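PDB 3LOP: substrate binding periplasmic protein from Ralstonia solanacearum, which binds leucine in the cleft between its two lobes and is probably the periplasmic substrate-binding component of a transport system. Local coordinates for residues 8-12 and 64-69; 197-203 and 223-228; 202-206 and 229-233. All coordinates share one frame; numbering follows the deposited sequence.

Contact 1. Residues 8-12 and 64-69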
ATOM      1  N   VAL A   8     -12.704  15.106  -3.072  1.00  4.65           N
ATOM      2  CA  VAL A   8     -12.229  13.740  -2.897  1.00  5.22           C
ATOM      3  C   VAL A   8     -11.809  13.657  -1.433  1.00  5.24           C
ATOM      4  O   VAL A   8     -11.255  14.616  -0.891  1.00  4.56           O
ATOM      5  CB  VAL A   8     -11.008  13.453  -3.802  1.00  6.22           C
ATOM      6  CG1 VAL A   8     -10.474  12.051  -3.536  1.00  8.09           C
ATOM      7  CG2 VAL A   8     -11.403  13.596  -5.266  1.00  6.83           C
ATOM      8  N   ILE A   9     -12.080  12.532  -0.782  1.00  4.20           N
ATOM      9  CA  ILE A   9     -11.713  12.400   0.627  1.00  4.61           C
ATOM     10  C   ILE A   9     -10.735  11.269   0.920  1.00  4.68           C
ATOM     11  O   ILE A   9     -10.571  10.341   0.129  1.00  4.96           O
ATOM     12  CB  ILE A   9     -12.960  12.205   1.522  1.00  5.24           C
ATOM     13  CG1 ILE A   9     -13.718  10.942   1.111  1.00  5.41           C
ATOM     14  CG2 ILE A   9     -13.867  13.430   1.426  1.00  6.94           C
ATOM     15  CD1 ILE A   9     -14.837  10.571   2.074  1.00  8.00           C
ATOM     16  N   GLN A  10     -10.081  11.374   2.071  1.00  5.51           N
ATOM     17  CA  GLN A  10      -9.127  10.376   2.533  1.00  5.02           C
ATOM     18  C   GLN A  10      -9.230  10.244   4.043  1.00  5.36           C
ATOM     19  O   GLN A  10      -9.350  11.242   4.750  1.00  5.47           O
ATOM     20  CB  GLN A  10      -7.680  10.783   2.229  1.00  6.50           C
ATOM     21  CG  GLN A  10      -7.185  10.592   0.815  1.00  8.45           C
ATOM     22  CD  GLN A  10      -5.688  10.834   0.728  1.00  7.12           C
ATOM     23  OE1 GLN A  10      -5.186  11.841   1.225  1.00  8.03           O
ATOM     24  NE2 GLN A  10      -4.968   9.910   0.103  1.00  8.01           N
ATOM     25  N   SER A  11      -9.199   9.008   4.529  1.00  4.17           N
ATOM     26  CA  SER A  11      -9.185   8.753   5.962  1.00  2.58           C
ATOM     27  C   SER A  11      -7.959   7.878   6.094  1.00  3.52           C
ATOM     28  O   SER A  11      -7.875   6.828   5.464  1.00  3.87           O
ATOM     29  CB  SER A  11     -10.418   7.979   6.437  1.00  2.48           C
ATOM     30  OG  SER A  11     -10.339   7.766   7.845  1.00  4.45           O
ATOM     31  N   LEU A  12      -6.987   8.323   6.877  1.00  2.60           N
ATOM     32  CA  LEU A  12      -5.778   7.545   7.048  1.00  3.60           C
ATOM     33  C   LEU A  12      -5.036   7.969   8.305  1.00  3.01           C
ATOM     34  O   LEU A  12      -5.384   8.970   8.937  1.00  2.64           O
ATOM     35  CB  LEU A  12      -4.885   7.664   5.801  1.00  7.02           C
ATOM     36  CG  LEU A  12      -4.944   8.951   4.979  1.00  5.02           C
ATOM     37  CD1 LEU A  12      -4.455  10.117   5.819  1.00  7.28           C
ATOM     38  CD2 LEU A  12      -4.103   8.806   3.716  1.00  7.35           C
ATOM     39  N   ASN A  64     -15.003   8.526  10.244  1.00  4.10           N
ATOM     40  CA  ASN A  64     -14.449   9.533   9.347  1.00  4.51           C
ATOM     41  C   ASN A  64     -15.086   9.491   7.966  1.00  3.94           C
ATOM     42  O   ASN A  64     -15.540  10.512   7.450  1.00  4.88           O
ATOM     43  CB  ASN A  64     -12.940   9.341   9.185  1.00  3.00           C
ATOM     44  CG  ASN A  64     -12.146   9.883  10.352  1.00  4.00           C
ATOM     45  OD1 ASN A  64     -12.701  10.417  11.314  1.00  5.30           O
ATOM     46  ND2 ASN A  64     -10.833   9.749  10.268  1.00  2.48           N
ATOM     47  N   VAL A  65     -15.123   8.306   7.364  1.00  3.80           N
ATOM     48  CA  VAL A  65     -15.688   8.181   6.030  1.00  4.42           C
ATOM     49  C   VAL A  65     -17.166   8.551   5.983  1.00  4.47           C
ATOM     50  O   VAL A  65     -17.593   9.277   5.092  1.00  5.47           O
ATOM     51  CB  VAL A  65     -15.477   6.762   5.467  1.00  4.01           C
ATOM     52  CG1 VAL A  65     -16.162   6.629   4.106  1.00  4.51           C
ATOM     53  CG2 VAL A  65     -13.980   6.495   5.317  1.00  5.16           C
ATOM     54  N   ARG A  66     -17.945   8.069   6.945  1.00  4.43           N
ATOM     55  CA  ARG A  66     -19.367   8.393   6.972  1.00  5.55           C
ATOM     56  C   ARG A  66     -19.562   9.903   7.124  1.00  7.09           C
ATOM     57  O   ARG A  66     -20.351  10.506   6.395  1.00  6.85           O
ATOM     58  CB  ARG A  66     -20.068   7.660   8.118  1.00  7.91           C
ATOM     59  CG  ARG A  66     -21.531   8.042   8.271  1.00 10.08           C
ATOM     60  CD  ARG A  66     -22.275   7.109   9.211  1.00 11.78           C
ATOM     61  NE  ARG A  66     -22.567   5.824   8.582  1.00 14.62           N
ATOM     62  CZ  ARG A  66     -22.149   4.650   9.044  1.00 15.62           C
ATOM     63  NH1 ARG A  66     -21.412   4.592  10.145  1.00 17.39           N
ATOM     64  NH2 ARG A  66     -22.474   3.533   8.406  1.00 18.17           N
ATOM     65  N   ASP A  67     -18.842  10.509   8.064  1.00  6.72           N
ATOM     66  CA  ASP A  67     -18.948  11.951   8.279  1.00  8.54           C
ATOM     67  C   ASP A  67     -18.545  12.750   7.043  1.00  7.99           C
ATOM     68  O   ASP A  67     -19.273  13.647   6.611  1.00  8.28           O
ATOM     69  CB  ASP A  67     -18.066  12.398   9.456  1.00  9.86           C
ATOM     70  CG  ASP A  67     -18.545  11.878  10.791  1.00 16.96           C
ATOM     71  OD1 ASP A  67     -19.758  11.626  10.950  1.00 19.93           O
ATOM     72  OD2 ASP A  67     -17.698  11.729  11.709  1.00 20.09           O
HETATM   73  N   MSE A  68     -17.388  12.440   6.468  1.00  6.02           N
HETATM   74  CA  MSE A  68     -16.927  13.166   5.294  1.00  6.78           C
HETATM   75  C   MSE A  68     -17.812  12.952   4.060  1.00  6.62           C
HETATM   76  O   MSE A  68     -17.986  13.860   3.247  1.00  5.79           O
HETATM   77  CB  MSE A  68     -15.453  12.815   4.973  1.00  9.59           C
HETATM   78  CG  MSE A  68     -14.417  13.791   5.619  1.00  9.60           C
HETATM   79 SE   MSE A  68     -12.548  13.443   5.262  1.00 21.46          SE
HETATM   80  CE  MSE A  68     -12.705  11.812   5.968  1.00  1.00           C
ATOM     81  N   ALA A  69     -18.386  11.761   3.926  1.00  6.46           N
ATOM     82  CA  ALA A  69     -19.242  11.474   2.779  1.00  8.64           C
ATOM     83  C   ALA A  69     -20.500  12.333   2.798  1.00 11.01           C
ATOM     84  O   ALA A  69     -21.088  12.618   1.756  1.00 12.62           O
ATOM     85  CB  ALA A  69     -19.626  10.001   2.765  1.00  9.23           C
TER
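Ile9 and the selenomethionine Met68 carry the apolar half of this strand-on-helix contact, lying alongside each other and running in opposite directions. The tip of Ile9, CD1, rests on Met68 CB at 3.7 Å, and the same methyl also approaches the helix backbone at Ala69 N, 4.2 Å off. Ile9 CG2 flanks Met68 CB from 3.9 Å, so one methylene is gripped by both branches of the isoleucine. With chi1 at 60°, Ile9 CG1 sits between its own backbone N and carbonyl carbon, which leaves CD1 directed at the helix. Met68 bends at chi3, so that CE runs along the strand and lies 3.6 Å from Gln10 O, while SE passes 4.0 Å from Ile9 CB. Farther along, Ser11 CB meets the Val65 methyl CG2 at 4.0 Å. Helix 58-71 belongs to a beta-alpha-beta crossover: it links strands 47-53 and 74-78 and packs over and along strand 6-12, which lies between them in the parallel sheet of the N-terminal lobe. The local axes are nearly antiparallel, at 161°, as expected where a helix returns the chain over such a sheet. The polar end of the contact is a single hydrogen bond, from Asn64 ND2 to Ser11 OG at 3.2 Å, with an N-H...O angle of 154° and the oxygen close to the amide plane. A second shell fixes both partners: Asn64 ND2 is also bonded to Asp53 O and Asn64 OD1 to Gln60 NE2, so the amide is held at both its ends, while Ser11 OG has a further hydrogen bond with Asp54 OD2. Beyond these, Arg52 of strand 47-53 touches both Asn64 and Met68, and Ile9 reaches Pro74 and Leu77 of the other neighbouring strand.

Contact 2. Residues 197-203 and 223-228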
ATOM      1  N   VAL A 197      15.477 -20.721  11.368  1.00  8.50           N
ATOM      2  CA  VAL A 197      14.971 -20.330  10.059  1.00  6.30           C
ATOM      3  C   VAL A 197      15.999 -19.713   9.116  1.00  5.81           C
ATOM      4  O   VAL A 197      16.932 -19.035   9.545  1.00  6.69           O
ATOM      5  CB  VAL A 197      13.783 -19.354  10.213  1.00  7.21           C
ATOM      6  CG1 VAL A 197      12.622 -20.063  10.895  1.00  6.61           C
ATOM      7  CG2 VAL A 197      14.203 -18.137  11.028  1.00  7.07           C
ATOM      8  N   GLN A 198      15.810 -19.957   7.824  1.00  5.85           N
ATOM      9  CA  GLN A 198      16.706 -19.439   6.792  1.00  4.00           C
ATOM     10  C   GLN A 198      16.195 -18.117   6.246  1.00  4.30           C
ATOM     11  O   GLN A 198      16.953 -17.332   5.681  1.00  5.39           O
ATOM     12  CB  GLN A 198      16.821 -20.444   5.646  1.00  5.19           C
ATOM     13  CG  GLN A 198      17.437 -21.768   6.058  1.00  4.77           C
ATOM     14  CD  GLN A 198      17.075 -22.893   5.115  1.00  6.11           C
ATOM     15  OE1 GLN A 198      15.907 -23.079   4.771  1.00  5.41           O
ATOM     16  NE2 GLN A 198      18.075 -23.663   4.698  1.00  6.39           N
ATOM     17  N   ALA A 199      14.900 -17.881   6.414  1.00  4.30           N
ATOM     18  CA  ALA A 199      14.280 -16.657   5.934  1.00  3.84           C
ATOM     19  C   ALA A 199      13.096 -16.315   6.825  1.00  3.93           C
ATOM     20  O   ALA A 199      12.452 -17.200   7.386  1.00  4.95           O
ATOM     21  CB  ALA A 199      13.811 -16.839   4.484  1.00  4.86           C
ATOM     22  N   ILE A 200      12.830 -15.022   6.967  1.00  3.31           N
ATOM     23  CA  ILE A 200      11.705 -14.560   7.767  1.00  3.62           C
ATOM     24  C   ILE A 200      10.905 -13.580   6.929  1.00  3.53           C
ATOM     25  O   ILE A 200      11.443 -12.588   6.431  1.00  2.97           O
ATOM     26  CB  ILE A 200      12.165 -13.859   9.058  1.00  3.11           C
ATOM     27  CG1 ILE A 200      12.818 -14.879   9.995  1.00  4.87           C
ATOM     28  CG2 ILE A 200      10.970 -13.203   9.741  1.00  4.35           C
ATOM     29  CD1 ILE A 200      13.461 -14.259  11.227  1.00  5.65           C
ATOM     30  N   PHE A 201       9.621 -13.878   6.772  1.00  3.48           N
ATOM     31  CA  PHE A 201       8.716 -13.046   5.997  1.00  4.17           C
ATOM     32  C   PHE A 201       7.982 -12.103   6.942  1.00  4.55           C
ATOM     33  O   PHE A 201       7.462 -12.526   7.976  1.00  5.39           O
ATOM     34  CB  PHE A 201       7.724 -13.932   5.247  1.00  4.46           C
ATOM     35  CG  PHE A 201       6.797 -13.175   4.344  1.00  5.35           C
ATOM     36  CD1 PHE A 201       5.616 -12.630   4.833  1.00  7.42           C
ATOM     37  CD2 PHE A 201       7.117 -12.996   3.003  1.00  7.30           C
ATOM     38  CE1 PHE A 201       4.763 -11.912   3.998  1.00  7.95           C
ATOM     39  CE2 PHE A 201       6.272 -12.280   2.160  1.00  8.72           C
ATOM     40  CZ  PHE A 201       5.094 -11.738   2.659  1.00  8.43           C
ATOM     41  N   LEU A 202       7.952 -10.822   6.590  1.00  3.86           N
ATOM     42  CA  LEU A 202       7.300  -9.825   7.429  1.00  3.15           C
ATOM     43  C   LEU A 202       5.907  -9.428   6.949  1.00  3.72           C
ATOM     44  O   LEU A 202       5.759  -8.655   6.002  1.00  3.71           O
ATOM     45  CB  LEU A 202       8.177  -8.572   7.526  1.00  4.01           C
ATOM     46  CG  LEU A 202       9.657  -8.783   7.863  1.00  3.98           C
ATOM     47  CD1 LEU A 202      10.369  -7.438   7.847  1.00  5.99           C
ATOM     48  CD2 LEU A 202       9.801  -9.458   9.227  1.00  5.00           C
ATOM     49  N   GLY A 203       4.890  -9.978   7.607  1.00  3.21           N
ATOM     50  CA  GLY A 203       3.514  -9.642   7.279  1.00  4.20           C
ATOM     51  C   GLY A 203       3.142  -8.597   8.306  1.00  4.78           C
ATOM     52  O   GLY A 203       2.323  -8.834   9.199  1.00  4.01           O
ATOM     53  N   ALA A 223      18.807 -14.652   9.296  1.00  4.60           N
ATOM     54  CA  ALA A 223      17.868 -15.031   8.245  1.00  4.59           C
ATOM     55  C   ALA A 223      17.708 -13.980   7.152  1.00  4.71           C
ATOM     56  O   ALA A 223      17.860 -12.784   7.396  1.00  5.01           O
ATOM     57  CB  ALA A 223      16.502 -15.342   8.858  1.00  6.64           C
ATOM     58  N   GLN A 224      17.422 -14.444   5.938  1.00  3.72           N
ATOM     59  CA  GLN A 224      17.168 -13.550   4.813  1.00  3.76           C
ATOM     60  C   GLN A 224      15.832 -12.901   5.156  1.00  4.12           C
ATOM     61  O   GLN A 224      14.907 -13.580   5.595  1.00  5.04           O
ATOM     62  CB  GLN A 224      17.035 -14.361   3.521  1.00  3.87           C
ATOM     63  CG  GLN A 224      16.417 -13.605   2.349  1.00  3.25           C
ATOM     64  CD  GLN A 224      17.289 -12.468   1.866  1.00  4.24           C
ATOM     65  OE1 GLN A 224      18.472 -12.665   1.585  1.00  5.13           O
ATOM     66  NE2 GLN A 224      16.713 -11.272   1.760  1.00  2.42           N
ATOM     67  N   LEU A 225      15.727 -11.592   4.963  1.00  3.04           N
ATOM     68  CA  LEU A 225      14.492 -10.894   5.282  1.00  3.70           C
ATOM     69  C   LEU A 225      13.733 -10.469   4.036  1.00  3.12           C
ATOM     70  O   LEU A 225      14.327 -10.083   3.029  1.00  3.69           O
ATOM     71  CB  LEU A 225      14.799  -9.669   6.149  1.00  4.66           C
ATOM     72  CG  LEU A 225      15.518  -9.978   7.468  1.00  4.99           C
ATOM     73  CD1 LEU A 225      16.034  -8.690   8.091  1.00  5.73           C
ATOM     74  CD2 LEU A 225      14.572 -10.708   8.415  1.00  7.15           C
ATOM     75  N   LEU A 226      12.409 -10.555   4.111  1.00  3.04           N
ATOM     76  CA  LEU A 226      11.542 -10.157   3.012  1.00  3.64           C
ATOM     77  C   LEU A 226      10.191  -9.784   3.604  1.00  3.15           C
ATOM     78  O   LEU A 226       9.878 -10.174   4.726  1.00  4.47           O
ATOM     79  CB  LEU A 226      11.384 -11.293   1.991  1.00  5.44           C
ATOM     80  CG  LEU A 226      10.809 -12.638   2.441  1.00  6.31           C
ATOM     81  CD1 LEU A 226      10.308 -13.395   1.219  1.00  7.65           C
ATOM     82  CD2 LEU A 226      11.865 -13.446   3.182  1.00  8.54           C
ATOM     83  N   GLY A 227       9.392  -9.028   2.860  1.00  4.46           N
ATOM     84  CA  GLY A 227       8.100  -8.629   3.387  1.00  4.28           C
ATOM     85  C   GLY A 227       7.163  -8.019   2.369  1.00  4.74           C
ATOM     86  O   GLY A 227       7.534  -7.789   1.217  1.00  6.45           O
ATOM     87  N   LEU A 228       5.936  -7.760   2.812  1.00  3.97           N
ATOM     88  CA  LEU A 228       4.893  -7.184   1.968  1.00  4.43           C
ATOM     89  C   LEU A 228       5.127  -5.717   1.612  1.00  4.56           C
ATOM     90  O   LEU A 228       5.899  -5.020   2.272  1.00  5.31           O
ATOM     91  CB  LEU A 228       3.537  -7.315   2.665  1.00  5.38           C
ATOM     92  CG  LEU A 228       3.007  -8.735   2.873  1.00  5.60           C
ATOM     93  CD1 LEU A 228       1.739  -8.690   3.720  1.00  7.92           C
ATOM     94  CD2 LEU A 228       2.736  -9.385   1.528  1.00  6.12           C
TER
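Over one face of the Phe201 ring stands Gly227 CA, above the plane but displaced toward the rim, and two leucines meet the ring at its edge. Leu228 CD2 lies in the ring plane, 3.5 Å from Phe201 CZ; Leu226 CD1 comes near that plane at 3.7 Å from Phe201 CD2. Both cross the phenylalanine at about a right angle. The ring reaches them because CG is anti to the backbone N (chi1 -176°), which swings it across the neighbouring strand. The other flat group, the Gln224 amide, folds against its own main chain through the bend at chi2: NE2 is bonded to Leu225 O at 3.0 Å and also to Gly247 O.

Beneath these groups, strands 199-203 and 224-227 run parallel, their local axes 22° apart. Hydrogen bonds pass back and forth, from Gln224 N to Gln198 O, Ile200 N to Gln224 O (2.9 Å), Leu226 N to Ile200 O and Leu202 N to Leu226 O (2.8 Å). A last, weak one runs from Leu228 N to Leu202 O at 3.3 Å, where the second strand has ended. These are two neighbours in the parallel sheet of the C-terminal lobe, joined through helix 206-218 as a beta-alpha-beta unit. Ala199, Phe201 and Leu226 share one face, where Met132 of helix 125-138 covers the last two. On the other, Ile200 CB packs on Leu225 CD2 at 4.0 Å, and Tyr216 and Val213 of helix 206-218 lie over this side. Ala223 CB sits 3.9 Å from Ile200 CG1. The chemistry implies a division of labour: the main-chain groups that face each other pair between the strands, those on the far side of 199-203 pair with strand 144-149, and the faces are left largely to apolar side chains under helices.

Contact 3. Residues 202-206 and 229-233. With LEU (leucine), chain B.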
ATOM      1  N   LEU A 202       7.952 -10.822   6.590  1.00  3.86           N
ATOM      2  CA  LEU A 202       7.300  -9.825   7.429  1.00  3.15           C
ATOM      3  C   LEU A 202       5.907  -9.428   6.949  1.00  3.72           C
ATOM      4  O   LEU A 202       5.759  -8.655   6.002  1.00  3.71           O
ATOM      5  CB  LEU A 202       8.177  -8.572   7.526  1.00  4.01           C
ATOM      6  CG  LEU A 202       9.657  -8.783   7.863  1.00  3.98           C
ATOM      7  CD1 LEU A 202      10.369  -7.438   7.847  1.00  5.99           C
ATOM      8  CD2 LEU A 202       9.801  -9.458   9.227  1.00  5.00           C
ATOM      9  N   GLY A 203       4.890  -9.978   7.607  1.00  3.21           N
ATOM     10  CA  GLY A 203       3.514  -9.642   7.279  1.00  4.20           C
ATOM     11  C   GLY A 203       3.142  -8.597   8.306  1.00  4.78           C
ATOM     12  O   GLY A 203       2.323  -8.834   9.199  1.00  4.01           O
ATOM     13  N   ALA A 204       3.763  -7.430   8.174  1.00  5.74           N
ATOM     14  CA  ALA A 204       3.576  -6.346   9.121  1.00  5.73           C
ATOM     15  C   ALA A 204       3.565  -4.970   8.483  1.00  5.49           C
ATOM     16  O   ALA A 204       3.742  -4.820   7.273  1.00  5.68           O
ATOM     17  CB  ALA A 204       4.686  -6.407  10.155  1.00  7.89           C
ATOM     18  N   THR A 205       3.350  -3.964   9.324  1.00  4.03           N
ATOM     19  CA  THR A 205       3.343  -2.581   8.884  1.00  4.59           C
ATOM     20  C   THR A 205       4.744  -2.007   9.078  1.00  5.12           C
ATOM     21  O   THR A 205       5.608  -2.641   9.685  1.00  4.91           O
ATOM     22  CB  THR A 205       2.306  -1.759   9.667  1.00  4.88           C
ATOM     23  OG1 THR A 205       2.511  -1.942  11.073  1.00  6.46           O
ATOM     24  CG2 THR A 205       0.894  -2.212   9.300  1.00  4.89           C
ATOM     25  N   ALA A 206       4.960  -0.802   8.563  1.00  5.05           N
ATOM     26  CA  ALA A 206       6.260  -0.147   8.610  1.00  7.32           C
ATOM     27  C   ALA A 206       7.022  -0.103   9.933  1.00  6.50           C
ATOM     28  O   ALA A 206       8.152  -0.593  10.009  1.00  5.44           O
ATOM     29  CB  ALA A 206       6.131   1.265   8.046  1.00  9.06           C
ATOM     30  N   SER A 229       4.431  -5.258   0.574  1.00  5.47           N
ATOM     31  CA  SER A 229       4.541  -3.876   0.105  1.00  5.19           C
ATOM     32  C   SER A 229       3.980  -2.873   1.110  1.00  6.82           C
ATOM     33  O   SER A 229       3.969  -1.665   0.864  1.00  6.95           O
ATOM     34  CB  SER A 229       3.836  -3.716  -1.242  1.00  5.42           C
ATOM     35  OG  SER A 229       2.454  -3.995  -1.131  1.00  7.05           O
ATOM     36  N   SER A 230       3.497  -3.384   2.237  1.00  4.82           N
ATOM     37  CA  SER A 230       2.984  -2.533   3.300  1.00  6.37           C
ATOM     38  C   SER A 230       4.198  -1.936   4.014  1.00  6.22           C
ATOM     39  O   SER A 230       4.071  -1.033   4.840  1.00  7.61           O
ATOM     40  CB  SER A 230       2.155  -3.365   4.281  1.00  6.86           C
ATOM     41  OG  SER A 230       2.865  -4.524   4.693  1.00  7.27           O
ATOM     42  N   ILE A 231       5.375  -2.458   3.679  1.00  5.56           N
ATOM     43  CA  ILE A 231       6.632  -2.005   4.265  1.00  5.68           C
ATOM     44  C   ILE A 231       7.483  -1.272   3.225  1.00  6.10           C
ATOM     45  O   ILE A 231       8.109  -1.895   2.371  1.00  7.56           O
ATOM     46  CB  ILE A 231       7.435  -3.201   4.801  1.00  5.29           C
ATOM     47  CG1 ILE A 231       6.595  -3.961   5.831  1.00  5.35           C
ATOM     48  CG2 ILE A 231       8.746  -2.717   5.414  1.00  6.15           C
ATOM     49  CD1 ILE A 231       7.126  -5.340   6.166  1.00  5.30           C
ATOM     50  N   ASP A 232       7.497   0.053   3.302  1.00  6.24           N
ATOM     51  CA  ASP A 232       8.274   0.869   2.373  1.00  7.55           C
ATOM     52  C   ASP A 232       9.758   0.626   2.669  1.00  7.91           C
ATOM     53  O   ASP A 232      10.232   0.924   3.765  1.00  8.20           O
ATOM     54  CB  ASP A 232       7.925   2.344   2.590  1.00  8.00           C
ATOM     55  CG  ASP A 232       8.516   3.248   1.531  1.00 10.56           C
ATOM     56  OD1 ASP A 232       9.711   3.087   1.209  1.00 10.99           O
ATOM     57  OD2 ASP A 232       7.784   4.130   1.032  1.00  8.43           O
ATOM     58  N   PRO A 233      10.512   0.081   1.698  1.00  8.27           N
ATOM     59  CA  PRO A 233      11.938  -0.175   1.938  1.00  8.59           C
ATOM     60  C   PRO A 233      12.749   1.074   2.263  1.00 10.75           C
ATOM     61  O   PRO A 233      13.793   0.993   2.914  1.00  9.49           O
ATOM     62  CB  PRO A 233      12.389  -0.856   0.646  1.00  9.69           C
ATOM     63  CG  PRO A 233      11.486  -0.254  -0.381  1.00  9.53           C
ATOM     64  CD  PRO A 233      10.143  -0.258   0.312  1.00  8.51           C
TER
HETATM   65  N   LEU B 400      -2.569  -0.882   4.648  1.00  4.82           N
HETATM   66  CA  LEU B 400      -1.529  -1.203   5.665  1.00  7.09           C
HETATM   67  C   LEU B 400      -0.227  -0.509   5.315  1.00  7.25           C
HETATM   68  O   LEU B 400       0.597  -0.340   6.235  1.00  7.88           O
HETATM   69  CB  LEU B 400      -1.312  -2.705   5.705  1.00  3.61           C
HETATM   70  CG  LEU B 400      -2.698  -3.337   5.778  1.00  7.47           C
HETATM   71  CD1 LEU B 400      -2.757  -4.548   4.959  1.00  1.00           C
HETATM   72  CD2 LEU B 400      -3.049  -3.623   7.183  1.00  1.00           C
HETATM   73  OXT LEU B 400      -0.052  -0.151   4.128  1.00  8.31           O
HETATM   74  O   HOH W   1       2.996   0.533   6.884  1.00  8.56           O
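With chi1 at 50°, Ser230 tucks OG between its own backbone N and carbonyl carbon, from where it donates a hydrogen bond of 2.7 Å to Ala204 O, tilted out of the carbonyl plane. Ile231 works beside it: CG1 is anti to the carbonyl carbon and the chain then runs extended, laying CG1 3.3 Å from Ala204 O and carrying CD1 to Leu202 CB at 3.7 Å. The Ala204 carbonyl is thus held by a hydroxyl and flanked by an aliphatic chain.

A water completes the link. It accepts from Ala206 N at 2.9 Å, at the start of helix 206-218, and also lies within hydrogen-bonding distance of Ser230 O and of carboxylate atom O of the bound leucine. The helix N-terminus may add a favourable field for that carboxylate. Two carbon contacts touch the ligand directly, Thr205 CG2 against its O at 3.6 Å and Ser230 CB against its CB at 3.8 Å. Arg285 also bonds the leucine here. Loops following adjacent parallel strands thus form one wall of the ligand pocket, in a cleft between two lobes as in periplasmic binding proteins.

In the fold
All three contacts are buried, but they serve different levels of the fold. Contact 1 joins a helix to a sheet in one lobe; contact 2 joins two strands within the sheet of the other, and their centres are 35 Å apart on opposite sides of the chain's centre. Contact 3 grows out of contact 2, sharing Leu202 and Gly203 of strand 199-203, and lies nearer the middle of the molecule, at the ligand. The chemistry follows the position: side chains with one amide-hydroxyl bond in contact 1, main-chain hydrogen bonding in contact 2, and in contact 3 a smaller interface where a serine hydroxyl ties the two loops together and a water links them to the bound leucine.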